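Local coordinates for protein purine nucleoside phosphorylase (Schistosoma mansoni, PDB 5KO5) that probably catalyses the reversible phosphorolysis of purine nucleosides such as inosine and guanosine, giving the free base and a pentose 1-phosphate, and here holds cytosine, at residues A[27-32]-A[76-81]; A[112-117]-A[275-280]; A[120-125]-A[246-251]; A[200-205]-A[255-260]. One frame throughout, in Å; residues are numbered along the deposited sequence.

How the contacts relate
Strand 112-121 ties three of the contacts together. In contact 1 its neighbour, strand 29-32, pairs with strand 78-84; contact 2 packs helix 259-283 on strand 112-121, and the two contacts meet through backbone bonds such as Leu-114 N to Gly-30 O (2.8 Å), their centres about 10 Å apart. The same strand runs on to contact 3, whose centre lies about 24 Å from that of contact 2. Contacts 3 and 4, with centres about 12 Å apart, both touch the cytosine and are joined where Ser-247 OG lies 2.6 Å from Glu-203 OE2. Helix 259-283 links contact 4 back to contact 2, while contact 1 stays about 33 Å, centre to centre, from both pocket contacts.

Contact 1: A[27-32]-A[76-81]; sequences PDIGII and GGRKIV
Pro-27 lays its ring against Val-81, CG to CG1 at 3.7 Å. At Asp-28 the backbone N gives a hydrogen bond to Lys-79 O (2.9 Å), and the carboxylate makes a salt bridge with Arg-78, OD2 to NH2 at 3.2 Å. OD2 lies in the guanidinium plane, but NH2 meets it on the anti side and out of the carboxylate plane. Bends at chi2 (-61°) and chi3 (-49°) bring Arg-78 NE round toward Asp-28; a water donates to OD2 and accepts from NE and Lys-79 N, a second link beside the direct one. Ile-29 sets CD1 over the centre of the guanidinium face, 4.1 Å above it, while its carbonyl O accepts from Val-81 N (2.9 Å). After Gly-30, Ile-31 N bonds to Val-81 O and the side chain meets Ile-80, CD1 to CD1 at 3.9 Å. This is parallel pairing within the central sheet. Strand 112-121 adjoins strand 29-32, strand 69-75 pairs antiparallel with strand 78-84, and helix 95-108 packs Met-105 on Val-81 and Leu-108 on Pro-27.

Contact 2: A[112-117]-A[275-280]; sequences VLLITN and MWFKEI
Phe-277 carries most of this apolar contact, its ring reaching from the helix to Leu-114 and Thr-116 on the strand. Thr-116 comes at it tip to tip, with methyl CG2 3.4 Å from CZ and 3.6 Å from CE2. Leu-114 instead slides past the ring in the opposite direction, CB lying 3.8 Å from CE2, and sends CD1 onward to a looser contact with Ile-280 CG2 at 4.4 Å. Strand 112-121 belongs to the central sheet of this alpha/beta phosphorylase fold, and helix 259-283 packs on it almost antiparallel, the axes of the two short segments 11.0 Å apart at an angle of 171°. No hydrogen bond crosses between them. The polar branch of Thr-116 is engaged apart from the ring: with chi1 at 60°, OG1 sits between the backbone N and the carbonyl carbon and accepts a hydrogen bond from Gly-34 N, while CG2, anti to the carbonyl carbon, meets the end of the Phe-277 ring. Val-240 of strand 236-246 also touches the phenylalanine.

Contact 3: A[120-125]-A[246-251]; sequences GGINRK and NSILDA. With CYT (6-aminopyrimidin-2(1H)-one), chain B.
The Asn-246 amide reaches across with ND2 alone and turns OD1 back to its own helix. Its CG is anti to the backbone N (chi1 -171°), and ND2 donates to Asn-123 O at 3.0 Å in a bent bond (130° at the hydrogen); the acceptor lies close to the amide plane, but the donor stands 40° above the carbonyl plane. ND2 also bonds to Leu-126 O. OD1 accepts from Leu-249 N (3.0 Å), capping the helix that begins at Ser-247. Beside this amide the backbones join through Ser-247 N and Gly-121 O, at 2.8 Å in the carbonyl plane, and the helix starts directly after the parallel bridge of Gly-121 with Asn-246. Ile-248 crosses two side chains at about a right angle. Its CG1 meets Ile-122 CG2 at 4.1 Å, while CG2 lies over one face of the Arg-124 guanidinium, 3.7 Å from NE. Asn-123 OD1 accepts from Lys-125 N in an Asx turn, which shapes the loop as it leaves the strand. Toward the ligand, Ser-247 OG lies 3.8 Å from cytosine N4 and is hydrogen-bonded to Glu-203 and Asn-245, while Gly-120 N approaches cytosine C4 at 3.3 Å. The ends of two neighbouring parallel strands, with an N-capped helix springing from one, thus form part of the base pocket of this phosphorylase.

Contact 4: A[200-205]-A[255-260]; sequences PTYESP and VSINHE. With CYT (6-aminopyrimidin-2(1H)-one), chain B.
The Tyr-202 ring carries Ile-257 CG2 over the centre of one face, 3.6 Å from the centroid and 9° off the normal, a CH-pi contact. The cytosine comes to its edge, N3 lying 3.5 Å from CD1. At the far end, Tyr-202 OH rests 3.2 Å from His-259 CA and lies at the edge of the imidazole, in its plane; a water bound to both OH and ND1 joins the two side chains. The Glu-203 carboxylate, another flat group, grips the base. Cytosine N3 donates to OE1 at 2.8 Å, nearly straight at 171°, which would need a proton on N3, as in a protonated base or another tautomer; N4 donates to OE2 at 2.8 Å. Together with Asn-245 OD1, also hydrogen-bonded to the base, this pair would fix its in-plane orientation. OE2 has a further partner in Ser-247 OG, which would steady the carboxylate. Ile-257 has CG2 anti to the backbone N and over the tyrosine, near cytosine N4, whereas its other branch puts CD1 3.8 Å from OE2. These three residues line the base pocket, the glutamate probably holding the purine as in related phosphorylases. The 200-205 loop leads from strand 189-196 into helix 205-213, residues 255-258 lead into helix 259-283, N-capped by Asn-258, and a second subunit packs alongside, its Phe-161 ring meeting His-259.

Contact 1: A[27-32]-A[76-81]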
loop_
_atom_site.group_PDB
_atom_site.type_symbol
_atom_site.label_atom_id
_atom_site.label_comp_id
_atom_site.label_asym_id
_atom_site.label_seq_id
_atom_site.Cartn_x
_atom_site.Cartn_y
_atom_site.Cartn_z
ATOM N N PRO A 27 -22.925 -15.076 -23.182
ATOM C CA PRO A 27 -23.067 -15.465 -21.775
ATOM C C PRO A 27 -23.790 -14.401 -20.963
ATOM O O PRO A 27 -23.634 -13.199 -21.192
ATOM C CB PRO A 27 -21.612 -15.594 -21.309
ATOM C CG PRO A 27 -20.888 -14.565 -22.143
ATOM C CD PRO A 27 -21.582 -14.550 -23.487
ATOM N N ASP A 28 -24.580 -14.866 -19.992
ATOM C CA ASP A 28 -25.235 -13.998 -19.021
ATOM C C ASP A 28 -24.514 -13.974 -17.684
ATOM O O ASP A 28 -24.723 -13.045 -16.891
ATOM C CB ASP A 28 -26.679 -14.469 -18.773
ATOM C CG ASP A 28 -27.555 -14.382 -20.013
ATOM O OD1 ASP A 28 -27.362 -13.463 -20.837
ATOM O OD2 ASP A 28 -28.449 -15.240 -20.158
ATOM N N ILE A 29 -23.679 -14.972 -17.421
ATOM C CA ILE A 29 -23.040 -15.175 -16.130
ATOM C C ILE A 29 -21.560 -15.419 -16.369
ATOM O O ILE A 29 -21.179 -16.132 -17.303
ATOM C CB ILE A 29 -23.679 -16.389 -15.416
ATOM C CG1 ILE A 29 -25.147 -16.102 -15.115
ATOM C CG2 ILE A 29 -22.937 -16.725 -14.149
ATOM C CD1 ILE A 29 -25.999 -17.357 -15.016
ATOM N N GLY A 30 -20.723 -14.816 -15.534
ATOM C CA GLY A 30 -19.294 -15.055 -15.552
ATOM C C GLY A 30 -18.886 -15.787 -14.290
ATOM O O GLY A 30 -19.519 -15.643 -13.241
ATOM N N ILE A 31 -17.842 -16.607 -14.393
ATOM C CA ILE A 31 -17.334 -17.324 -13.224
ATOM C C ILE A 31 -15.811 -17.244 -13.177
ATOM O O ILE A 31 -15.124 -17.351 -14.200
ATOM C CB ILE A 31 -17.860 -18.775 -13.084
ATOM C CG1 ILE A 31 -17.300 -19.686 -14.158
ATOM C CG2 ILE A 31 -19.389 -18.837 -13.140
ATOM C CD1 ILE A 31 -17.714 -21.145 -13.982
ATOM N N ILE A 32 -15.285 -17.050 -11.974
ATOM C CA ILE A 32 -13.852 -17.078 -11.712
ATOM C C ILE A 32 -13.679 -17.960 -10.488
ATOM O O ILE A 32 -14.323 -17.730 -9.460
ATOM C CB ILE A 32 -13.296 -15.662 -11.464
ATOM C CG1 ILE A 32 -13.470 -14.782 -12.709
ATOM C CG2 ILE A 32 -11.839 -15.712 -11.037
ATOM C CD1 ILE A 32 -13.124 -13.310 -12.487
ATOM N N GLY A 76 -26.409 -25.639 -16.222
ATOM C CA GLY A 76 -27.725 -25.529 -15.609
ATOM C C GLY A 76 -28.717 -24.733 -16.424
ATOM O O GLY A 76 -29.554 -24.016 -15.861
ATOM N N GLY A 77 -28.638 -24.835 -17.747
ATOM C CA GLY A 77 -29.542 -24.119 -18.620
ATOM C C GLY A 77 -29.203 -22.665 -18.856
ATOM O O GLY A 77 -29.966 -21.975 -19.544
ATOM N N ARG A 78 -28.092 -22.172 -18.313
ATOM C CA ARG A 78 -27.693 -20.785 -18.489
ATOM C C ARG A 78 -26.374 -20.718 -19.246
ATOM O O ARG A 78 -25.526 -21.607 -19.131
ATOM C CB ARG A 78 -27.545 -20.082 -17.135
ATOM C CG ARG A 78 -28.782 -20.169 -16.247
ATOM C CD ARG A 78 -30.004 -19.512 -16.893
ATOM N NE ARG A 78 -29.713 -18.169 -17.395
ATOM C CZ ARG A 78 -29.807 -17.054 -16.673
ATOM N NH1 ARG A 78 -30.181 -17.104 -15.400
ATOM N NH2 ARG A 78 -29.523 -15.883 -17.227
ATOM N N LYS A 79 -26.202 -19.649 -20.019
ATOM C CA LYS A 79 -24.989 -19.454 -20.799
ATOM C C LYS A 79 -23.969 -18.719 -19.942
ATOM O O LYS A 79 -24.282 -17.687 -19.340
ATOM C CB LYS A 79 -25.304 -18.654 -22.062
ATOM C CG LYS A 79 -26.307 -19.354 -22.970
ATOM C CD LYS A 79 -26.780 -18.456 -24.099
ATOM C CE LYS A 79 -27.861 -19.143 -24.930
ATOM N NZ LYS A 79 -28.405 -18.254 -25.993
ATOM N N ILE A 80 -22.760 -19.273 -19.851
ATOM C CA ILE A 80 -21.751 -18.740 -18.949
ATOM C C ILE A 80 -20.426 -18.579 -19.682
ATOM O O ILE A 80 -20.194 -19.158 -20.745
ATOM C CB ILE A 80 -21.573 -19.600 -17.673
ATOM C CG1 ILE A 80 -20.812 -20.886 -17.983
ATOM C CG2 ILE A 80 -22.921 -19.914 -17.020
ATOM C CD1 ILE A 80 -19.413 -20.881 -17.427
ATOM N N VAL A 81 -19.554 -17.765 -19.090
ATOM C CA VAL A 81 -18.167 -17.629 -19.518
ATOM C C VAL A 81 -17.293 -17.744 -18.279
ATOM O O VAL A 81 -17.561 -17.094 -17.265
ATOM C CB VAL A 81 -17.910 -16.301 -20.264
ATOM C CG1 VAL A 81 -18.404 -15.095 -19.459
ATOM C CG2 VAL A 81 -16.435 -16.151 -20.600
HETATM O O HOH W 1 -28.485 -17.836 -20.226
#

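Contact 2: A[112-117]-A[275-280]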
loop_
_atom_site.group_PDB
_atom_site.type_symbol
_atom_site.label_atom_id
_atom_site.label_comp_id
_atom_site.label_asym_id
_atom_site.label_seq_id
_atom_site.Cartn_x
_atom_site.Cartn_y
_atom_site.Cartn_z
ATOM N N VAL A 112 -23.956 -11.082 -14.046
ATOM C CA VAL A 112 -23.640 -11.598 -12.720
ATOM C C VAL A 112 -22.306 -12.321 -12.809
ATOM O O VAL A 112 -22.106 -13.141 -13.713
ATOM C CB VAL A 112 -24.727 -12.571 -12.231
ATOM C CG1 VAL A 112 -24.307 -13.234 -10.919
ATOM C CG2 VAL A 112 -26.059 -11.843 -12.076
ATOM N N LEU A 113 -21.405 -12.011 -11.877
ATOM C CA LEU A 113 -20.100 -12.651 -11.769
ATOM C C LEU A 113 -20.063 -13.445 -10.468
ATOM O O LEU A 113 -20.309 -12.886 -9.393
ATOM C CB LEU A 113 -19.000 -11.592 -11.788
ATOM C CG LEU A 113 -17.565 -12.078 -11.561
ATOM C CD1 LEU A 113 -17.158 -13.140 -12.590
ATOM C CD2 LEU A 113 -16.637 -10.878 -11.621
ATOM N N LEU A 114 -19.769 -14.741 -10.573
ATOM C CA LEU A 114 -19.642 -15.634 -9.426
ATOM C C LEU A 114 -18.165 -15.926 -9.216
ATOM O O LEU A 114 -17.474 -16.308 -10.164
ATOM C CB LEU A 114 -20.369 -16.958 -9.693
ATOM C CG LEU A 114 -21.841 -16.852 -10.108
ATOM C CD1 LEU A 114 -22.445 -18.239 -10.357
ATOM C CD2 LEU A 114 -22.663 -16.069 -9.073
ATOM N N ILE A 115 -17.682 -15.759 -7.979
ATOM C CA ILE A 115 -16.261 -15.890 -7.671
ATOM C C ILE A 115 -16.085 -16.796 -6.460
ATOM O O ILE A 115 -16.803 -16.663 -5.465
ATOM C CB ILE A 115 -15.642 -14.513 -7.362
ATOM C CG1 ILE A 115 -15.928 -13.510 -8.479
ATOM C CG2 ILE A 115 -14.135 -14.648 -7.140
ATOM C CD1 ILE A 115 -15.449 -12.095 -8.158
ATOM N N THR A 116 -15.110 -17.702 -6.527
ATOM C CA THR A 116 -14.684 -18.440 -5.346
ATOM C C THR A 116 -13.197 -18.205 -5.114
ATOM O O THR A 116 -12.453 -17.845 -6.028
ATOM C CB THR A 116 -14.963 -19.954 -5.452
ATOM O OG1 THR A 116 -14.261 -20.499 -6.582
ATOM C CG2 THR A 116 -16.458 -20.220 -5.601
ATOM N N ASN A 117 -12.773 -18.389 -3.865
ATOM C CA ASN A 117 -11.367 -18.264 -3.518
ATOM C C ASN A 117 -11.082 -19.145 -2.308
ATOM O O ASN A 117 -11.998 -19.634 -1.642
ATOM C CB ASN A 117 -10.957 -16.798 -3.274
ATOM C CG ASN A 117 -11.651 -16.168 -2.075
ATOM O OD1 ASN A 117 -11.533 -16.643 -0.945
ATOM N ND2 ASN A 117 -12.357 -15.069 -2.316
ATOM N N MET A 275 -21.431 -28.527 -6.936
ATOM C CA MET A 275 -22.871 -28.756 -6.882
ATOM C C MET A 275 -23.596 -27.486 -6.450
ATOM O O MET A 275 -24.622 -27.113 -7.031
ATOM C CB MET A 275 -23.151 -29.926 -5.925
ATOM C CG MET A 275 -24.576 -30.456 -5.928
ATOM S SD MET A 275 -25.725 -29.390 -5.040
ATOM C CE MET A 275 -24.865 -29.168 -3.515
ATOM N N TRP A 276 -23.056 -26.796 -5.448
ATOM C CA TRP A 276 -23.687 -25.587 -4.935
ATOM C C TRP A 276 -23.768 -24.521 -6.018
ATOM O O TRP A 276 -24.832 -23.934 -6.259
ATOM C CB TRP A 276 -22.838 -25.080 -3.776
ATOM C CG TRP A 276 -23.429 -24.006 -2.932
ATOM C CD1 TRP A 276 -24.731 -23.579 -2.911
ATOM C CD2 TRP A 276 -22.743 -23.252 -1.934
ATOM N NE1 TRP A 276 -24.885 -22.585 -1.969
ATOM C CE2 TRP A 276 -23.678 -22.370 -1.353
ATOM C CE3 TRP A 276 -21.417 -23.231 -1.479
ATOM C CZ2 TRP A 276 -23.330 -21.471 -0.342
ATOM C CZ3 TRP A 276 -21.072 -22.346 -0.475
ATOM C CH2 TRP A 276 -22.026 -21.476 0.084
ATOM N N PHE A 277 -22.643 -24.260 -6.689
ATOM C CA PHE A 277 -22.613 -23.210 -7.697
ATOM C C PHE A 277 -23.424 -23.581 -8.932
ATOM O O PHE A 277 -24.034 -22.705 -9.551
ATOM C CB PHE A 277 -21.166 -22.825 -8.025
ATOM C CG PHE A 277 -20.653 -21.700 -7.178
ATOM C CD1 PHE A 277 -20.716 -21.774 -5.795
ATOM C CD2 PHE A 277 -20.149 -20.558 -7.761
ATOM C CE1 PHE A 277 -20.267 -20.710 -5.007
ATOM C CE2 PHE A 277 -19.684 -19.505 -6.981
ATOM C CZ PHE A 277 -19.760 -19.591 -5.602
ATOM N N LYS A 278 -23.462 -24.864 -9.302
ATOM C CA LYS A 278 -24.350 -25.268 -10.389
ATOM C C LYS A 278 -25.799 -24.932 -10.054
ATOM O O LYS A 278 -26.526 -24.384 -10.888
ATOM C CB LYS A 278 -24.171 -26.759 -10.693
ATOM C CG LYS A 278 -25.012 -27.293 -11.841
ATOM C CD LYS A 278 -24.699 -28.776 -12.075
ATOM C CE LYS A 278 -25.578 -29.382 -13.150
ATOM N NZ LYS A 278 -25.269 -30.831 -13.339
ATOM N N GLU A 279 -26.224 -25.217 -8.821
ATOM C CA GLU A 279 -27.597 -24.912 -8.429
ATOM C C GLU A 279 -27.833 -23.407 -8.343
ATOM O O GLU A 279 -28.904 -22.923 -8.726
ATOM C CB GLU A 279 -27.950 -25.611 -7.114
ATOM C CG GLU A 279 -29.390 -25.376 -6.647
ATOM C CD GLU A 279 -30.434 -26.062 -7.512
ATOM O OE1 GLU A 279 -30.063 -26.833 -8.422
ATOM O OE2 GLU A 279 -31.637 -25.820 -7.276
ATOM N N ILE A 280 -26.852 -22.649 -7.847
ATOM C CA ILE A 280 -26.977 -21.191 -7.856
ATOM C C ILE A 280 -27.223 -20.695 -9.275
ATOM O O ILE A 280 -28.125 -19.888 -9.525
ATOM C CB ILE A 280 -25.741 -20.528 -7.220
ATOM C CG1 ILE A 280 -25.695 -20.805 -5.713
ATOM C CG2 ILE A 280 -25.748 -19.018 -7.495
ATOM C CD1 ILE A 280 -24.361 -20.452 -5.066
#

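Contact 3: A[120-125]-A[246-251]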
loop_
_atom_site.group_PDB
_atom_site.type_symbol
_atom_site.label_atom_id
_atom_site.label_comp_id
_atom_site.label_asym_id
_atom_site.label_seq_id
_atom_site.Cartn_x
_atom_site.Cartn_y
_atom_site.Cartn_z
ATOM N N GLY A 120 -7.707 -17.552 4.409
ATOM C CA GLY A 120 -7.479 -17.821 5.814
ATOM C C GLY A 120 -8.613 -17.285 6.677
ATOM O O GLY A 120 -9.087 -16.166 6.472
ATOM N N GLY A 121 -9.028 -18.090 7.649
ATOM C CA GLY A 121 -10.039 -17.642 8.595
ATOM C C GLY A 121 -9.417 -16.841 9.730
ATOM O O GLY A 121 -8.408 -17.250 10.314
ATOM N N ILE A 122 -10.021 -15.699 10.038
ATOM C CA ILE A 122 -9.624 -14.855 11.158
ATOM C C ILE A 122 -10.633 -14.948 12.296
ATOM O O ILE A 122 -10.262 -15.144 13.452
ATOM C CB ILE A 122 -9.443 -13.390 10.702
ATOM C CG1 ILE A 122 -8.396 -13.276 9.592
ATOM C CG2 ILE A 122 -9.072 -12.512 11.891
ATOM C CD1 ILE A 122 -6.967 -13.605 10.043
ATOM N N ASN A 123 -11.920 -14.793 11.975
ATOM C CA ASN A 123 -12.990 -14.943 12.954
ATOM C C ASN A 123 -12.903 -16.307 13.625
ATOM O O ASN A 123 -12.684 -17.328 12.969
ATOM C CB ASN A 123 -14.343 -14.826 12.238
ATOM C CG ASN A 123 -15.516 -14.694 13.208
ATOM O OD1 ASN A 123 -15.780 -15.580 14.015
ATOM N ND2 ASN A 123 -16.226 -13.575 13.118
ATOM N N ARG A 124 -13.106 -16.321 14.942
ATOM C CA ARG A 124 -12.958 -17.559 15.692
ATOM C C ARG A 124 -13.985 -18.609 15.323
ATOM O O ARG A 124 -13.750 -19.794 15.576
ATOM C CB ARG A 124 -13.050 -17.285 17.195
ATOM C CG ARG A 124 -11.959 -17.984 18.015
ATOM C CD ARG A 124 -10.577 -17.388 17.818
ATOM N NE ARG A 124 -10.471 -16.436 16.724
ATOM C CZ ARG A 124 -10.707 -15.135 16.820
ATOM N NH1 ARG A 124 -11.025 -14.584 17.990
ATOM N NH2 ARG A 124 -10.614 -14.403 15.726
ATOM N N LYS A 125 -15.121 -18.209 14.760
ATOM C CA LYS A 125 -16.152 -19.186 14.439
ATOM C C LYS A 125 -15.796 -20.035 13.227
ATOM O O LYS A 125 -16.492 -21.016 12.952
ATOM C CB LYS A 125 -17.482 -18.475 14.209
ATOM C CG LYS A 125 -18.039 -17.794 15.445
ATOM C CD LYS A 125 -19.300 -17.028 15.096
ATOM C CE LYS A 125 -19.950 -16.428 16.326
ATOM N NZ LYS A 125 -21.219 -15.732 15.977
ATOM N N ASN A 246 -7.710 -21.779 10.065
ATOM C CA ASN A 246 -7.929 -20.614 10.908
ATOM C C ASN A 246 -6.567 -20.086 11.327
ATOM O O ASN A 246 -5.860 -20.723 12.119
ATOM C CB ASN A 246 -8.793 -20.922 12.124
ATOM C CG ASN A 246 -9.186 -19.668 12.843
ATOM O OD1 ASN A 246 -8.335 -18.996 13.408
ATOM N ND2 ASN A 246 -10.464 -19.298 12.766
ATOM N N SER A 247 -6.203 -18.923 10.792
ATOM C CA SER A 247 -4.857 -18.409 11.009
ATOM C C SER A 247 -4.638 -17.945 12.439
ATOM O O SER A 247 -3.500 -17.950 12.914
ATOM C CB SER A 247 -4.550 -17.292 10.014
ATOM O OG SER A 247 -4.695 -17.782 8.691
ATOM N N ILE A 248 -5.697 -17.519 13.129
ATOM C CA ILE A 248 -5.546 -17.113 14.523
ATOM C C ILE A 248 -5.251 -18.327 15.390
ATOM O O ILE A 248 -4.333 -18.316 16.217
ATOM C CB ILE A 248 -6.804 -16.360 15.002
ATOM C CG1 ILE A 248 -6.917 -14.985 14.325
ATOM C CG2 ILE A 248 -6.818 -16.236 16.533
ATOM C CD1 ILE A 248 -5.793 -14.019 14.665
ATOM N N LEU A 249 -6.020 -19.399 15.193
ATOM C CA LEU A 249 -5.775 -20.642 15.908
ATOM C C LEU A 249 -4.396 -21.196 15.576
ATOM O O LEU A 249 -3.664 -21.637 16.472
ATOM C CB LEU A 249 -6.870 -21.646 15.545
ATOM C CG LEU A 249 -7.279 -22.737 16.520
ATOM C CD1 LEU A 249 -7.533 -22.142 17.885
ATOM C CD2 LEU A 249 -8.534 -23.415 15.989
ATOM N N ASP A 250 -4.006 -21.158 14.296
ATOM C CA ASP A 250 -2.704 -21.701 13.924
ATOM C C ASP A 250 -1.574 -20.915 14.583
ATOM O O ASP A 250 -0.576 -21.502 15.020
ATOM C CB ASP A 250 -2.521 -21.708 12.407
ATOM C CG ASP A 250 -3.453 -22.677 11.702
ATOM O OD1 ASP A 250 -3.992 -23.595 12.366
ATOM O OD2 ASP A 250 -3.625 -22.514 10.477
ATOM N N ALA A 251 -1.706 -19.585 14.659
ATOM C CA ALA A 251 -0.692 -18.795 15.358
ATOM C C ALA A 251 -0.637 -19.147 16.838
ATOM O O ALA A 251 0.451 -19.218 17.425
ATOM C CB ALA A 251 -0.952 -17.304 15.161
HETATM N N3 CYT B . -4.330 -17.260 3.265
HETATM C C4 CYT B . -4.626 -18.484 3.704
HETATM N N1 CYT B . -5.059 -17.896 1.094
HETATM C C2 CYT B . -4.522 -16.937 1.960
HETATM O O2 CYT B . -4.213 -15.823 1.525
HETATM N N4 CYT B . -4.403 -18.747 4.996
HETATM C C5 CYT B . -5.184 -19.474 2.838
HETATM C C6 CYT B . -5.374 -19.139 1.554
#

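Contact 4: A[200-205]-A[255-260]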
loop_
_atom_site.group_PDB
_atom_site.type_symbol
_atom_site.label_atom_id
_atom_site.label_comp_id
_atom_site.label_asym_id
_atom_site.label_seq_id
_atom_site.Cartn_x
_atom_site.Cartn_y
_atom_site.Cartn_z
ATOM N N PRO A 200 2.569 -12.180 -2.078
ATOM C CA PRO A 200 2.111 -13.577 -2.016
ATOM C C PRO A 200 2.523 -14.306 -0.743
ATOM O O PRO A 200 2.249 -15.506 -0.631
ATOM C CB PRO A 200 2.815 -14.210 -3.214
ATOM C CG PRO A 200 4.157 -13.459 -3.256
ATOM C CD PRO A 200 3.806 -12.027 -2.873
ATOM N N THR A 201 3.185 -13.641 0.199
ATOM C CA THR A 201 3.405 -14.289 1.488
ATOM C C THR A 201 2.071 -14.423 2.203
ATOM O O THR A 201 1.242 -13.506 2.182
ATOM C CB THR A 201 4.366 -13.494 2.383
ATOM O OG1 THR A 201 3.897 -12.149 2.539
ATOM C CG2 THR A 201 5.786 -13.467 1.808
ATOM N N TYR A 202 1.848 -15.576 2.832
ATOM C CA TYR A 202 0.676 -15.703 3.681
ATOM C C TYR A 202 0.704 -14.635 4.763
ATOM O O TYR A 202 1.766 -14.124 5.141
ATOM C CB TYR A 202 0.623 -17.101 4.312
ATOM C CG TYR A 202 0.232 -18.171 3.328
ATOM C CD1 TYR A 202 -1.022 -18.145 2.733
ATOM C CD2 TYR A 202 1.104 -19.196 2.980
ATOM C CE1 TYR A 202 -1.401 -19.118 1.823
ATOM C CE2 TYR A 202 0.731 -20.179 2.064
ATOM C CZ TYR A 202 -0.516 -20.124 1.488
ATOM O OH TYR A 202 -0.897 -21.088 0.575
ATOM N N GLU A 203 -0.476 -14.287 5.241
ATOM C CA GLU A 203 -0.594 -13.393 6.380
ATOM C C GLU A 203 0.309 -13.870 7.515
ATOM O O GLU A 203 0.327 -15.057 7.860
ATOM C CB GLU A 203 -2.066 -13.353 6.817
ATOM C CG GLU A 203 -2.698 -14.697 7.278
ATOM C CD GLU A 203 -3.318 -15.573 6.180
ATOM O OE1 GLU A 203 -3.029 -15.407 4.971
ATOM O OE2 GLU A 203 -4.106 -16.480 6.559
ATOM N N SER A 204 1.109 -12.951 8.060
ATOM C CA SER A 204 1.950 -13.311 9.188
ATOM C C SER A 204 1.084 -13.439 10.437
ATOM O O SER A 204 -0.019 -12.881 10.491
ATOM C CB SER A 204 3.020 -12.246 9.405
ATOM O OG SER A 204 2.470 -11.089 10.021
ATOM N N PRO A 205 1.555 -14.168 11.457
ATOM C CA PRO A 205 0.751 -14.287 12.685
ATOM C C PRO A 205 0.338 -12.942 13.253
ATOM O O PRO A 205 -0.790 -12.784 13.736
ATOM C CB PRO A 205 1.670 -15.070 13.638
ATOM C CG PRO A 205 2.506 -15.919 12.727
ATOM C CD PRO A 205 2.710 -15.089 11.457
ATOM N N VAL A 255 1.351 -23.457 14.258
ATOM C CA VAL A 255 1.093 -24.322 13.110
ATOM C C VAL A 255 1.262 -23.507 11.834
ATOM O O VAL A 255 0.718 -22.399 11.713
ATOM C CB VAL A 255 -0.309 -24.955 13.184
ATOM C CG1 VAL A 255 -0.684 -25.612 11.856
ATOM C CG2 VAL A 255 -0.370 -25.969 14.315
ATOM N N SER A 256 1.983 -24.071 10.871
ATOM C CA SER A 256 2.304 -23.363 9.641
ATOM C C SER A 256 1.117 -23.344 8.687
ATOM O O SER A 256 0.237 -24.207 8.730
ATOM C CB SER A 256 3.465 -24.060 8.941
ATOM O OG SER A 256 3.087 -25.372 8.554
ATOM N N ILE A 257 1.112 -22.345 7.813
ATOM C CA ILE A 257 0.188 -22.256 6.685
ATOM C C ILE A 257 0.940 -22.718 5.446
ATOM O O ILE A 257 2.114 -22.374 5.265
ATOM C CB ILE A 257 -0.295 -20.803 6.507
ATOM C CG1 ILE A 257 -0.854 -20.236 7.824
ATOM C CG2 ILE A 257 -1.324 -20.718 5.384
ATOM C CD1 ILE A 257 -1.264 -18.763 7.734
ATOM N N ASN A 258 0.281 -23.490 4.583
ATOM C CA ASN A 258 1.002 -24.158 3.512
ATOM C C ASN A 258 0.081 -24.372 2.313
ATOM O O ASN A 258 -1.068 -24.787 2.479
ATOM C CB ASN A 258 1.540 -25.485 4.071
ATOM C CG ASN A 258 2.151 -26.358 3.021
ATOM O OD1 ASN A 258 1.465 -27.169 2.412
ATOM N ND2 ASN A 258 3.454 -26.218 2.811
ATOM N N HIS A 259 0.588 -24.089 1.104
ATOM C CA HIS A 259 -0.264 -24.185 -0.084
ATOM C C HIS A 259 -0.732 -25.619 -0.335
ATOM O O HIS A 259 -1.837 -25.829 -0.851
ATOM C CB HIS A 259 0.437 -23.596 -1.323
ATOM C CG HIS A 259 -0.467 -23.447 -2.510
ATOM N ND1 HIS A 259 -1.602 -22.666 -2.486
ATOM C CD2 HIS A 259 -0.412 -23.989 -3.750
ATOM C CE1 HIS A 259 -2.206 -22.730 -3.659
ATOM N NE2 HIS A 259 -1.503 -23.526 -4.445
ATOM N N GLU A 260 0.099 -26.614 -0.006
ATOM C CA GLU A 260 -0.334 -28.004 -0.157
ATOM C C GLU A 260 -1.495 -28.318 0.780
ATOM O O GLU A 260 -2.446 -29.014 0.393
ATOM C CB GLU A 260 0.834 -28.972 0.072
ATOM C CG GLU A 260 1.992 -28.842 -0.910
ATOM C CD GLU A 260 2.988 -27.762 -0.511
ATOM O OE1 GLU A 260 2.844 -26.616 -0.981
ATOM O OE2 GLU A 260 3.910 -28.060 0.280
HETATM N N3 CYT B . -4.330 -17.260 3.265
HETATM C C4 CYT B . -4.626 -18.484 3.704
HETATM N N1 CYT B . -5.059 -17.896 1.094
HETATM C C2 CYT B . -4.522 -16.937 1.960
HETATM O O2 CYT B . -4.213 -15.823 1.525
HETATM N N4 CYT B . -4.403 -18.747 4.996
HETATM C C5 CYT B . -5.184 -19.474 2.838
HETATM C C6 CYT B . -5.374 -19.139 1.554
HETATM O O HOH W 2 -3.099 -20.345 -1.038
#